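Local coordinates for protein esterase LipW (Mycobacterium marinum, PDB 3QH4) that probably hydrolyses ester bonds as an alpha/beta-hydrolase-fold esterase of strict substrate selectivity, at residues 194-198 and 258-264; 14-20 and 284-288; 52-58 and 105-109; 9-15 and 207-212. The contacts are given in a common frame with arbitrary orientation. Residues are numbered along the deposited sequence.

Contact 1 of 4, residues 194-198 and 258-264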
loop_
_atom_site.group_PDB
_atom_site.type_symbol
_atom_site.label_atom_id
_atom_site.label_comp_id
_atom_site.label_asym_id
_atom_site.label_seq_id
_atom_site.Cartn_x
_atom_site.Cartn_y
_atom_site.Cartn_z
ATOM N N GLN A 194 -0.918 5.010 4.622
ATOM C CA GLN A 194 -1.481 6.149 3.876
ATOM C C GLN A 194 -2.493 5.674 2.808
ATOM O O GLN A 194 -2.348 6.026 1.628
ATOM C CB GLN A 194 -0.327 7.019 3.287
ATOM C CG GLN A 194 0.639 6.208 2.398
ATOM C CD GLN A 194 1.819 6.970 1.851
ATOM O OE1 GLN A 194 2.108 8.092 2.264
ATOM N NE2 GLN A 194 2.534 6.339 0.919
ATOM N N PRO A 195 -3.513 4.899 3.234
ATOM C CA PRO A 195 -4.415 4.240 2.263
ATOM C C PRO A 195 -5.358 5.163 1.493
ATOM O O PRO A 195 -5.858 6.169 2.016
ATOM C CB PRO A 195 -5.236 3.282 3.126
ATOM C CG PRO A 195 -5.302 3.975 4.516
ATOM C CD PRO A 195 -3.889 4.576 4.632
ATOM N N VAL A 196 -5.518 4.834 0.227
ATOM C CA VAL A 196 -6.570 5.383 -0.603
ATOM C C VAL A 196 -7.842 4.610 -0.221
ATOM O O VAL A 196 -7.852 3.376 -0.319
ATOM C CB VAL A 196 -6.179 5.169 -2.081
ATOM C CG1 VAL A 196 -7.380 5.478 -2.962
ATOM C CG2 VAL A 196 -4.971 6.095 -2.417
ATOM N N LEU A 197 -8.903 5.311 0.199
ATOM C CA LEU A 197 -10.077 4.646 0.765
ATOM C C LEU A 197 -11.415 5.057 0.204
ATOM O O LEU A 197 -12.332 4.239 0.201
ATOM C CB LEU A 197 -10.107 4.845 2.305
ATOM C CG LEU A 197 -8.966 4.151 3.033
ATOM C CD1 LEU A 197 -8.968 4.628 4.454
ATOM C CD2 LEU A 197 -9.174 2.655 2.988
ATOM N N ASP A 198 -11.533 6.288 -0.289
ATOM C CA ASP A 198 -12.860 6.807 -0.584
ATOM C C ASP A 198 -12.836 7.754 -1.777
ATOM O O ASP A 198 -12.123 8.769 -1.757
ATOM C CB ASP A 198 -13.414 7.518 0.661
ATOM C CG ASP A 198 -14.945 7.661 0.650
ATOM O OD1 ASP A 198 -15.569 7.677 -0.424
ATOM O OD2 ASP A 198 -15.551 7.757 1.751
ATOM N N ASP A 258 -1.549 15.554 3.493
ATOM C CA ASP A 258 -1.822 14.457 2.557
ATOM C C ASP A 258 -3.318 14.534 2.253
ATOM O O ASP A 258 -4.141 14.526 3.185
ATOM C CB ASP A 258 -1.446 13.131 3.237
ATOM C CG ASP A 258 -1.616 11.902 2.312
ATOM O OD1 ASP A 258 -2.502 11.898 1.435
ATOM O OD2 ASP A 258 -0.874 10.905 2.498
ATOM N N PRO A 259 -3.684 14.610 0.967
ATOM C CA PRO A 259 -5.116 14.637 0.659
ATOM C C PRO A 259 -5.908 13.460 1.242
ATOM O O PRO A 259 -7.101 13.629 1.489
ATOM C CB PRO A 259 -5.144 14.642 -0.887
ATOM C CG PRO A 259 -3.855 13.859 -1.266
ATOM C CD PRO A 259 -2.859 14.454 -0.254
ATOM N N PHE A 260 -5.277 12.301 1.475
ATOM C CA PHE A 260 -5.998 11.131 1.990
ATOM C C PHE A 260 -6.145 11.146 3.511
ATOM O O PHE A 260 -6.754 10.260 4.074
ATOM C CB PHE A 260 -5.315 9.850 1.522
ATOM C CG PHE A 260 -5.197 9.785 0.028
ATOM C CD1 PHE A 260 -6.343 9.719 -0.768
ATOM C CD2 PHE A 260 -3.957 9.841 -0.572
ATOM C CE1 PHE A 260 -6.210 9.723 -2.198
ATOM C CE2 PHE A 260 -3.832 9.838 -1.959
ATOM C CZ PHE A 260 -4.947 9.774 -2.760
ATOM N N ARG A 261 -5.646 12.191 4.159
ATOM C CA ARG A 261 -5.664 12.197 5.624
ATOM C C ARG A 261 -7.077 12.059 6.188
ATOM O O ARG A 261 -7.307 11.293 7.116
ATOM C CB ARG A 261 -5.041 13.503 6.147
ATOM C CG ARG A 261 -5.164 13.637 7.679
ATOM C CD ARG A 261 -4.900 15.075 8.061
ATOM N NE ARG A 261 -5.991 15.995 7.727
ATOM C CZ ARG A 261 -5.796 17.294 7.544
ATOM N NH1 ARG A 261 -4.558 17.791 7.566
ATOM N NH2 ARG A 261 -6.820 18.106 7.314
ATOM N N ASP A 262 -8.029 12.842 5.680
ATOM C CA ASP A 262 -9.365 12.784 6.322
ATOM C C ASP A 262 -10.079 11.452 6.119
ATOM O O ASP A 262 -10.769 10.956 7.021
ATOM C CB ASP A 262 -10.254 13.936 5.830
ATOM C CG ASP A 262 -9.806 15.290 6.378
ATOM O OD1 ASP A 262 -8.802 15.371 7.135
ATOM O OD2 ASP A 262 -10.454 16.291 6.019
ATOM N N GLU A 263 -9.923 10.859 4.941
ATOM C CA GLU A 263 -10.599 9.548 4.764
ATOM C C GLU A 263 -9.941 8.489 5.661
ATOM O O GLU A 263 -10.597 7.579 6.136
ATOM C CB GLU A 263 -10.668 9.153 3.288
ATOM C CG GLU A 263 -9.344 8.821 2.624
ATOM C CD GLU A 263 -9.403 9.093 1.139
ATOM O OE1 GLU A 263 -9.266 8.123 0.372
ATOM O OE2 GLU A 263 -9.634 10.271 0.752
ATOM N N VAL A 264 -8.647 8.665 5.932
ATOM C CA VAL A 264 -7.948 7.787 6.870
ATOM C C VAL A 264 -8.544 7.932 8.267
ATOM O O VAL A 264 -8.878 6.943 8.910
ATOM C CB VAL A 264 -6.431 8.077 6.904
ATOM C CG1 VAL A 264 -5.788 7.454 8.162
ATOM C CG2 VAL A 264 -5.791 7.513 5.677
HETATM O O HOH W 1 1.085 9.989 4.053
HETATM O O HOH W 2 -9.429 9.060 -2.264
#

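Contact 2 of 4, residues 14-20 and 284-288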
loop_
_atom_site.group_PDB
_atom_site.type_symbol
_atom_site.label_atom_id
_atom_site.label_comp_id
_atom_site.label_asym_id
_atom_site.label_seq_id
_atom_site.Cartn_x
_atom_site.Cartn_y
_atom_site.Cartn_z
ATOM N N ARG A 14 4.455 23.680 5.367
ATOM C CA ARG A 14 3.918 22.821 6.415
ATOM C C ARG A 14 4.673 21.503 6.516
ATOM O O ARG A 14 4.324 20.648 7.328
ATOM C CB ARG A 14 2.419 22.606 6.196
ATOM C CG ARG A 14 1.667 23.929 6.479
ATOM C CD ARG A 14 0.218 23.894 6.130
ATOM N NE ARG A 14 -0.572 23.038 7.015
ATOM C CZ ARG A 14 -1.833 22.697 6.734
ATOM N NH1 ARG A 14 -2.422 23.144 5.605
ATOM N NH2 ARG A 14 -2.496 21.901 7.558
ATOM N N LEU A 15 5.722 21.351 5.706
ATOM C CA LEU A 15 6.528 20.117 5.717
ATOM C C LEU A 15 7.804 20.364 6.473
ATOM O O LEU A 15 8.324 21.474 6.482
ATOM C CB LEU A 15 6.897 19.696 4.283
ATOM C CG LEU A 15 5.725 19.464 3.319
ATOM C CD1 LEU A 15 6.204 19.043 1.961
ATOM C CD2 LEU A 15 4.799 18.393 3.919
ATOM N N ASP A 16 8.321 19.306 7.101
ATOM C CA ASP A 16 9.646 19.342 7.698
ATOM C C ASP A 16 10.667 19.829 6.638
ATOM O O ASP A 16 10.630 19.381 5.490
ATOM C CB ASP A 16 10.032 17.929 8.175
ATOM C CG ASP A 16 11.318 17.927 8.995
ATOM O OD1 ASP A 16 12.397 18.124 8.415
ATOM O OD2 ASP A 16 11.232 17.744 10.238
ATOM N N PRO A 17 11.607 20.709 7.036
ATOM C CA PRO A 17 12.589 21.197 6.049
ATOM C C PRO A 17 13.353 20.073 5.328
ATOM O O PRO A 17 13.671 20.214 4.159
ATOM C CB PRO A 17 13.563 22.058 6.872
ATOM C CG PRO A 17 12.918 22.282 8.195
ATOM C CD PRO A 17 11.710 21.392 8.344
ATOM N N LEU A 18 13.610 18.955 5.985
ATOM C CA LEU A 18 14.355 17.874 5.317
ATOM C C LEU A 18 13.508 17.286 4.202
ATOM O O LEU A 18 14.000 16.943 3.114
ATOM C CB LEU A 18 14.754 16.765 6.310
ATOM C CG LEU A 18 15.754 17.110 7.412
ATOM C CD1 LEU A 18 15.855 15.972 8.469
ATOM C CD2 LEU A 18 17.127 17.378 6.796
ATOM N N LEU A 19 12.216 17.170 4.467
ATOM C CA LEU A 19 11.316 16.644 3.473
ATOM C C LEU A 19 10.989 17.670 2.406
ATOM O O LEU A 19 10.937 17.333 1.223
ATOM C CB LEU A 19 10.044 16.096 4.147
ATOM C CG LEU A 19 9.026 15.439 3.236
ATOM C CD1 LEU A 19 9.586 14.188 2.574
ATOM C CD2 LEU A 19 7.761 15.128 4.106
ATOM N N ARG A 20 10.839 18.930 2.814
ATOM C CA ARG A 20 10.634 20.042 1.895
ATOM C C ARG A 20 11.692 20.093 0.796
ATOM O O ARG A 20 11.386 20.485 -0.325
ATOM C CB ARG A 20 10.656 21.363 2.659
ATOM C CG ARG A 20 10.007 22.531 1.912
ATOM C CD ARG A 20 10.237 23.832 2.694
ATOM N NE ARG A 20 9.736 23.687 4.045
ATOM C CZ ARG A 20 10.244 24.283 5.125
ATOM N NH1 ARG A 20 11.288 25.108 5.011
ATOM N NH2 ARG A 20 9.690 24.070 6.326
ATOM N N PRO A 284 3.285 14.138 11.760
ATOM C CA PRO A 284 3.277 15.609 11.545
ATOM C C PRO A 284 4.280 16.013 10.442
ATOM O O PRO A 284 5.276 15.312 10.233
ATOM C CB PRO A 284 3.701 16.151 12.928
ATOM C CG PRO A 284 4.626 15.085 13.487
ATOM C CD PRO A 284 4.033 13.751 12.972
ATOM N N ARG A 285 3.991 17.110 9.744
ATOM C CA ARG A 285 4.935 17.756 8.804
ATOM C C ARG A 285 5.404 16.825 7.664
ATOM O O ARG A 285 6.506 16.961 7.146
ATOM C CB ARG A 285 6.115 18.366 9.568
ATOM C CG ARG A 285 5.706 19.179 10.784
ATOM C CD ARG A 285 6.920 19.844 11.441
ATOM N NE ARG A 285 7.369 21.007 10.695
ATOM C CZ ARG A 285 8.595 21.538 10.773
ATOM N NH1 ARG A 285 9.549 20.980 11.524
ATOM N NH2 ARG A 285 8.869 22.627 10.076
ATOM N N ALA A 286 4.523 15.901 7.266
ATOM C CA ALA A 286 4.818 14.886 6.275
ATOM C C ALA A 286 3.718 14.821 5.198
ATOM O O ALA A 286 2.535 14.808 5.514
ATOM C CB ALA A 286 4.970 13.492 6.966
ATOM N N CYS A 287 4.142 14.751 3.937
ATOM C CA CYS A 287 3.247 14.624 2.770
ATOM C C CYS A 287 3.094 13.184 2.358
ATOM O O CYS A 287 3.810 12.304 2.864
ATOM C CB CYS A 287 3.822 15.452 1.595
ATOM S SG CYS A 287 5.426 14.841 0.982
ATOM N N HIS A 288 2.147 12.897 1.459
ATOM C CA HIS A 288 2.045 11.535 0.934
ATOM C C HIS A 288 3.380 11.062 0.365
ATOM O O HIS A 288 4.062 11.801 -0.355
ATOM C CB HIS A 288 1.013 11.499 -0.189
ATOM C CG HIS A 288 0.493 10.128 -0.466
ATOM N ND1 HIS A 288 -0.409 9.508 0.366
ATOM C CD2 HIS A 288 0.718 9.268 -1.491
ATOM C CE1 HIS A 288 -0.726 8.320 -0.128
ATOM N NE2 HIS A 288 -0.067 8.158 -1.266
HETATM O O HOH W 3 10.023 25.101 9.140
#

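Contact 3 of 4, residues 52-58 and 105-109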
loop_
_atom_site.group_PDB
_atom_site.type_symbol
_atom_site.label_atom_id
_atom_site.label_comp_id
_atom_site.label_asym_id
_atom_site.label_seq_id
_atom_site.Cartn_x
_atom_site.Cartn_y
_atom_site.Cartn_z
ATOM N N GLU A 52 19.578 -1.886 -2.101
ATOM C CA GLU A 52 18.734 -2.061 -0.929
ATOM C C GLU A 52 18.743 -3.489 -0.424
ATOM O O GLU A 52 18.843 -3.726 0.776
ATOM C CB GLU A 52 17.303 -1.609 -1.247
ATOM C CG GLU A 52 17.183 -0.071 -1.319
ATOM C CD GLU A 52 15.963 0.401 -2.103
ATOM O OE1 GLU A 52 15.143 -0.446 -2.481
ATOM O OE2 GLU A 52 15.874 1.617 -2.397
ATOM N N THR A 53 18.622 -4.436 -1.347
ATOM C CA THR A 53 18.706 -5.863 -1.009
ATOM C C THR A 53 20.064 -6.218 -0.394
ATOM O O THR A 53 20.128 -6.948 0.598
ATOM C CB THR A 53 18.449 -6.714 -2.277
ATOM O OG1 THR A 53 17.095 -6.496 -2.679
ATOM C CG2 THR A 53 18.671 -8.236 -2.028
ATOM N N ALA A 54 21.137 -5.682 -0.976
ATOM C CA ALA A 54 22.485 -5.962 -0.443
ATOM C C ALA A 54 22.639 -5.514 1.008
ATOM O O ALA A 54 23.345 -6.165 1.809
ATOM C CB ALA A 54 23.569 -5.333 -1.336
ATOM N N ALA A 55 21.986 -4.410 1.368
ATOM C CA ALA A 55 22.101 -3.845 2.708
ATOM C C ALA A 55 21.238 -4.567 3.760
ATOM O O ALA A 55 21.638 -4.708 4.932
ATOM C CB ALA A 55 21.762 -2.348 2.679
ATOM N N ALA A 56 20.071 -5.059 3.355
ATOM C CA ALA A 56 19.089 -5.509 4.341
ATOM C C ALA A 56 19.375 -6.891 4.923
ATOM O O ALA A 56 19.000 -7.161 6.070
ATOM C CB ALA A 56 17.662 -5.468 3.764
ATOM N N GLY A 57 20.019 -7.754 4.133
ATOM C CA GLY A 57 20.242 -9.135 4.561
ATOM C C GLY A 57 18.965 -9.956 4.632
ATOM O O GLY A 57 18.900 -10.957 5.356
ATOM N N VAL A 58 17.940 -9.543 3.894
ATOM C CA VAL A 58 16.680 -10.290 3.819
ATOM C C VAL A 58 16.694 -11.078 2.502
ATOM O O VAL A 58 16.960 -10.492 1.450
ATOM C CB VAL A 58 15.475 -9.330 3.816
ATOM C CG1 VAL A 58 14.151 -10.080 3.491
ATOM C CG2 VAL A 58 15.370 -8.545 5.171
ATOM N N HIS A 105 9.926 -1.739 -2.768
ATOM C CA HIS A 105 10.924 -2.746 -2.320
ATOM C C HIS A 105 11.488 -2.404 -0.920
ATOM O O HIS A 105 11.584 -3.288 -0.078
ATOM C CB HIS A 105 12.015 -2.822 -3.389
ATOM C CG HIS A 105 13.083 -3.847 -3.146
ATOM N ND1 HIS A 105 12.861 -5.208 -3.245
ATOM C CD2 HIS A 105 14.406 -3.698 -2.903
ATOM C CE1 HIS A 105 13.996 -5.852 -3.021
ATOM N NE2 HIS A 105 14.952 -4.960 -2.828
ATOM N N ARG A 106 11.826 -1.140 -0.683
ATOM C CA ARG A 106 12.374 -0.746 0.621
ATOM C C ARG A 106 11.357 -1.055 1.727
ATOM O O ARG A 106 11.710 -1.626 2.752
ATOM C CB ARG A 106 12.756 0.733 0.643
ATOM C CG ARG A 106 13.349 1.197 1.987
ATOM C CD ARG A 106 14.658 0.490 2.351
ATOM N NE ARG A 106 15.270 1.085 3.553
ATOM C CZ ARG A 106 16.042 2.168 3.559
ATOM N NH1 ARG A 106 16.301 2.843 2.423
ATOM N NH2 ARG A 106 16.536 2.606 4.723
ATOM N N GLN A 107 10.095 -0.652 1.520
ATOM C CA GLN A 107 9.052 -0.921 2.499
ATOM C C GLN A 107 8.961 -2.413 2.828
ATOM O O GLN A 107 8.814 -2.788 3.998
ATOM C CB GLN A 107 7.713 -0.362 1.980
ATOM C CG GLN A 107 6.406 -0.807 2.732
ATOM C CD GLN A 107 6.242 -0.140 4.117
ATOM O OE1 GLN A 107 5.481 0.825 4.265
ATOM N NE2 GLN A 107 6.923 -0.676 5.123
ATOM N N CYS A 108 9.043 -3.259 1.790
ATOM C CA CYS A 108 8.918 -4.708 1.968
ATOM C C CYS A 108 10.094 -5.229 2.783
ATOM O O CYS A 108 9.899 -6.073 3.670
ATOM C CB CYS A 108 8.812 -5.440 0.615
ATOM S SG CYS A 108 7.200 -5.156 -0.182
ATOM N N LEU A 109 11.301 -4.743 2.485
ATOM C CA LEU A 109 12.490 -5.184 3.202
ATOM C C LEU A 109 12.362 -4.828 4.682
ATOM O O LEU A 109 12.753 -5.604 5.571
ATOM C CB LEU A 109 13.766 -4.549 2.631
ATOM C CG LEU A 109 14.134 -5.056 1.225
ATOM C CD1 LEU A 109 15.148 -4.080 0.645
ATOM C CD2 LEU A 109 14.674 -6.510 1.229
HETATM O O HOH W 4 15.249 3.074 -0.279
#

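Contact 4 of 4, residues 9-15 and 207-212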
loop_
_atom_site.group_PDB
_atom_site.type_symbol
_atom_site.label_atom_id
_atom_site.label_comp_id
_atom_site.label_asym_id
_atom_site.label_seq_id
_atom_site.Cartn_x
_atom_site.Cartn_y
_atom_site.Cartn_z
ATOM N N PRO A 9 4.407 23.162 -6.131
ATOM C CA PRO A 9 3.561 22.614 -5.052
ATOM C C PRO A 9 3.090 23.605 -4.008
ATOM O O PRO A 9 3.791 24.603 -3.710
ATOM C CB PRO A 9 4.473 21.588 -4.357
ATOM C CG PRO A 9 5.887 22.083 -4.636
ATOM C CD PRO A 9 5.823 22.781 -6.005
ATOM N N GLU A 10 1.931 23.300 -3.427
ATOM C CA GLU A 10 1.374 24.094 -2.316
ATOM C C GLU A 10 1.691 23.456 -0.994
ATOM O O GLU A 10 1.953 22.240 -0.913
ATOM C CB GLU A 10 -0.151 24.297 -2.457
ATOM C CG GLU A 10 -0.545 25.060 -3.733
ATOM C CD GLU A 10 -2.056 25.183 -3.923
ATOM O OE1 GLU A 10 -2.813 24.847 -2.953
ATOM O OE2 GLU A 10 -2.457 25.605 -5.032
ATOM N N ALA A 11 1.640 24.285 0.048
ATOM C CA ALA A 11 1.733 23.872 1.459
ATOM C C ALA A 11 3.124 23.374 1.844
ATOM O O ALA A 11 3.280 22.665 2.838
ATOM C CB ALA A 11 0.671 22.780 1.809
ATOM N N VAL A 12 4.142 23.765 1.083
ATOM C CA VAL A 12 5.492 23.268 1.389
ATOM C C VAL A 12 6.001 23.761 2.746
ATOM O O VAL A 12 6.825 23.089 3.380
ATOM C CB VAL A 12 6.500 23.531 0.246
ATOM C CG1 VAL A 12 5.981 22.900 -1.031
ATOM C CG2 VAL A 12 6.769 25.001 0.079
ATOM N N ASP A 13 5.501 24.911 3.191
ATOM C CA ASP A 13 5.877 25.469 4.487
ATOM C C ASP A 13 5.424 24.569 5.639
ATOM O O ASP A 13 5.946 24.686 6.758
ATOM C CB ASP A 13 5.331 26.903 4.664
ATOM C CG ASP A 13 3.794 26.988 4.636
ATOM O OD1 ASP A 13 3.156 26.391 3.745
ATOM O OD2 ASP A 13 3.230 27.691 5.526
ATOM N N ARG A 14 4.455 23.680 5.367
ATOM C CA ARG A 14 3.918 22.821 6.415
ATOM C C ARG A 14 4.673 21.503 6.516
ATOM O O ARG A 14 4.324 20.648 7.328
ATOM C CB ARG A 14 2.419 22.606 6.196
ATOM C CG ARG A 14 1.667 23.929 6.479
ATOM C CD ARG A 14 0.218 23.894 6.130
ATOM N NE ARG A 14 -0.572 23.038 7.015
ATOM C CZ ARG A 14 -1.833 22.697 6.734
ATOM N NH1 ARG A 14 -2.422 23.144 5.605
ATOM N NH2 ARG A 14 -2.496 21.901 7.558
ATOM N N LEU A 15 5.722 21.351 5.706
ATOM C CA LEU A 15 6.528 20.117 5.717
ATOM C C LEU A 15 7.804 20.364 6.473
ATOM O O LEU A 15 8.324 21.474 6.482
ATOM C CB LEU A 15 6.897 19.696 4.283
ATOM C CG LEU A 15 5.725 19.464 3.319
ATOM C CD1 LEU A 15 6.204 19.043 1.961
ATOM C CD2 LEU A 15 4.799 18.393 3.919
ATOM N N GLU A 207 -8.327 20.785 0.473
ATOM C CA GLU A 207 -7.275 21.594 1.068
ATOM C C GLU A 207 -5.933 21.289 0.403
ATOM O O GLU A 207 -5.141 22.205 0.090
ATOM C CB GLU A 207 -7.164 21.281 2.555
ATOM C CG GLU A 207 -6.060 22.096 3.222
ATOM C CD GLU A 207 -5.973 21.907 4.717
ATOM O OE1 GLU A 207 -6.562 20.951 5.257
ATOM O OE2 GLU A 207 -5.222 22.703 5.342
ATOM N N PHE A 208 -5.661 19.994 0.216
ATOM C CA PHE A 208 -4.424 19.562 -0.376
ATOM C C PHE A 208 -4.607 19.209 -1.857
ATOM O O PHE A 208 -4.112 18.188 -2.335
ATOM C CB PHE A 208 -3.829 18.415 0.441
ATOM C CG PHE A 208 -3.595 18.775 1.881
ATOM C CD1 PHE A 208 -2.932 19.954 2.216
ATOM C CD2 PHE A 208 -4.074 17.956 2.898
ATOM C CE1 PHE A 208 -2.725 20.307 3.570
ATOM C CE2 PHE A 208 -3.866 18.277 4.239
ATOM C CZ PHE A 208 -3.202 19.462 4.579
ATOM N N ARG A 209 -5.303 20.096 -2.578
ATOM C CA ARG A 209 -5.532 19.936 -3.991
ATOM C C ARG A 209 -4.212 19.955 -4.734
ATOM O O ARG A 209 -4.158 19.498 -5.878
ATOM C CB ARG A 209 -6.442 21.060 -4.547
ATOM C CG ARG A 209 -5.894 22.497 -4.324
ATOM C CD ARG A 209 -6.907 23.590 -4.716
ATOM N NE ARG A 209 -7.972 23.706 -3.700
ATOM C CZ ARG A 209 -8.918 24.657 -3.681
ATOM N NH1 ARG A 209 -8.997 25.584 -4.643
ATOM N NH2 ARG A 209 -9.784 24.684 -2.682
ATOM N N ALA A 210 -3.146 20.479 -4.108
ATOM C CA ALA A 210 -1.911 20.752 -4.911
ATOM C C ALA A 210 -0.608 20.607 -4.152
ATOM O O ALA A 210 0.424 21.208 -4.489
ATOM C CB ALA A 210 -2.020 22.135 -5.581
ATOM N N THR A 211 -0.660 19.775 -3.132
ATOM C CA THR A 211 0.546 19.397 -2.410
ATOM C C THR A 211 1.548 18.665 -3.322
ATOM O O THR A 211 1.167 18.055 -4.345
ATOM C CB THR A 211 0.163 18.462 -1.225
ATOM O OG1 THR A 211 -0.830 17.511 -1.650
ATOM C CG2 THR A 211 -0.394 19.289 -0.079
ATOM N N PRO A 212 2.840 18.675 -2.935
ATOM C CA PRO A 212 3.808 17.880 -3.684
ATOM C C PRO A 212 3.555 16.366 -3.550
ATOM O O PRO A 212 2.855 15.939 -2.632
ATOM C CB PRO A 212 5.139 18.241 -3.027
ATOM C CG PRO A 212 4.779 18.581 -1.590
ATOM C CD PRO A 212 3.369 19.166 -1.645
HETATM O O HOH W 5 -3.079 22.296 -1.830
HETATM O O HOH W 6 -4.742 20.621 7.483
#

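Contact 1 of 4, residues 194-198 and 258-264
In the core of the alpha/beta hydrolase fold, the loop following strand 189-193 packs against the turn that starts helix 261-273. Asp258, the probable acid of a Ser-His-Asp triad with Ser166 and His288, lies in that turn, and its carboxylate is fully engaged. OD1 accepts from Phe260 N (2.8 Å, 164°), a capping bond across the type I turn Asp258-Arg261, while OD2 accepts from His288 ND1 and from water 1. That water also donates to Gln194 OE1, whose amide is held further by Gly289 N and, through NE2, by Ser165 OG. Glu263 (chi1 68°, p) reaches back to the loop, where its OE1 accepts from two successive backbone amides, Leu197 N (2.8 Å, 163°) and Asp198 N (3.0 Å, 147°). The carboxylate of Asp198 is occupied by Arg200. Not every polar atom is so served: Pro195 O is buried without a partner, with Phe260 CB at 3.8 Å. Apolar contacts fill the remainder, with Pro195 CD 3.7 Å from Val264 CG2. Val196, which also touches Ser166, makes a CH-pi contact: its CG2 sits 3.8 Å from the centroid of the Phe260 ring, 16° off the ring normal.

Contact 2 of 4, residues 14-20 and 284-288
Leu19 and Leu15 form the apolar centre, both meeting Cys287 and its neighbour Ala286. Leu19 CD2 lies 3.9 Å from Cys287 SG and 3.7 Å from Ala286 CA; Leu15 CD2 is 3.9 Å from Cys287 CB. Leu293 of helix 290-293 covers Leu19 and Cys287. Next comes the backbone, closest where the CA atoms of Leu15 and Arg285 stand 4.2 Å apart: Asp16 N donates to Arg285 O (3.0 Å, 171°), and Arg285 CA makes a CA-H...O contact with Arg14 O at 3.3 Å. The N-terminal arm is thereby fastened to the alpha/beta hydrolase segment that leads into His288, the probable triad histidine. Asp16 is the N-cap of helix 17-20, its OD1 accepting from Leu18 N at 2.8 Å. At the rim, the Arg285 guanidinium lies with one face over Asp16 CA. Its NH1 is 3.9 Å from Asp16 OD2, a long salt bridge of charges only, since no N-H points at the oxygen. Arg20 NH2, bound to Leu15 O at 2.9 Å, approaches Arg285 NH2 to 4.1 Å; water 3 accepts from both, weakly from Arg285.

Contact 3 of 4, residues 52-58 and 105-109
This is a side-by-side helix contact on the outer part of the alpha/beta hydrolase fold, joining the C-terminal end of the N-terminal helix 31-56 to the start of helix 105-115. The short segments 52-56 and 105-109 run nearly parallel, at 14°, with a closest axis approach of 10.4 Å, leaving room for side chains. Leu109 contributes the largest share, 94 Å² of its surface being covered by the other segment: its CD1 is 3.8 Å from Glu52 CB, and its CD2 lies 4.1 Å from Ala56 CB and 3.9 Å from Val58 CB. Gly57, with phi 69°, ends the helix, and Val58 then turns its side chain toward Leu109. Tyr78 of strand 72-79 touches both Val58 and Leu109, so the pair also meets the sheet. The polar side begins with His105 NE2, which donates to Thr53 OG1 (2.6 Å, 142°), while ND1 is paired with Tyr78 OH. Glu52 has its salt bridge with Arg45, and Arg106 with Glu110 and Glu296. Water 4 donates to Glu52 OE2 (2.6 Å) and accepts from Arg106 NH1 (2.9 Å). Because Thr53 OG1 accepts from His105, its own proton can go to Ala49 O, tying the histidine to the preceding helical turn.

Contact 4 of 4, residues 9-15 and 207-212
Two extended pieces of backbone approach each other most closely at Glu10-Thr211 and Pro9-Pro212, whose CA atoms are 4.8 and 4.9 Å apart. One backbone hydrogen bond joins them, Glu10 N to Ala210 O (2.8 Å, 173°); CA-H...O contacts add to it, the straighter from Thr211 CA to Glu10 O (3.5 Å, 171° at H). Ala11 then adopts positive phi (70°), and the chain enters a 3-10 turn at 12-14 that brings Arg14 and Leu15 back toward the other segment. The N-terminal arm thus lies along the connection between helices 203-207 and 216-227, which follows strand 189-193 in the alpha/beta hydrolase fold. Apolar packing on Pro212 marks one end: Pro9 CB is 3.7 Å from Pro212 CB, and Leu15 CD1 is 3.9 Å from Pro212 CG. Ile257 touches Leu15, Arg14 and Thr211 alike. Water 5 donates to Glu10 OE1 and Glu207 O, both at 2.8 Å, and accepts from Ala210 N at 2.9 Å. At the other end, Arg14 NH1 makes a salt bridge with Glu207 OE2 (2.8 Å, 166°) and meets the edge of the Phe208 ring, 3.5 Å from CE1. Water 6 accepts from Arg14 NH2 at 2.6 Å and donates to Glu207 OE1 at 2.9 Å.

Contacts 1 and 2 meet at the probable catalytic triad: Asp258 OD2 of the first lies 2.6 Å from His288 ND1 of the second, although their centres are 17 Å apart. Contact 4 adjoins both. It shares Arg14 and Leu15 with contact 2, their centres being 9 Å apart, and Arg20 NE stands 3.0 Å from Val12 O. Toward contact 1, 15 Å away between centres, Phe208 CD2 packs 3.4 Å from Asp258 O. The N-terminal arm thus meets the segment leading to His288 directly in contact 2, and the loop carrying Asp258 by way of segment 207-212. Contact 3 stands on the opposite side of the chain's centre from contact 1, nearest atoms about 7 Å apart and centres 27 Å apart.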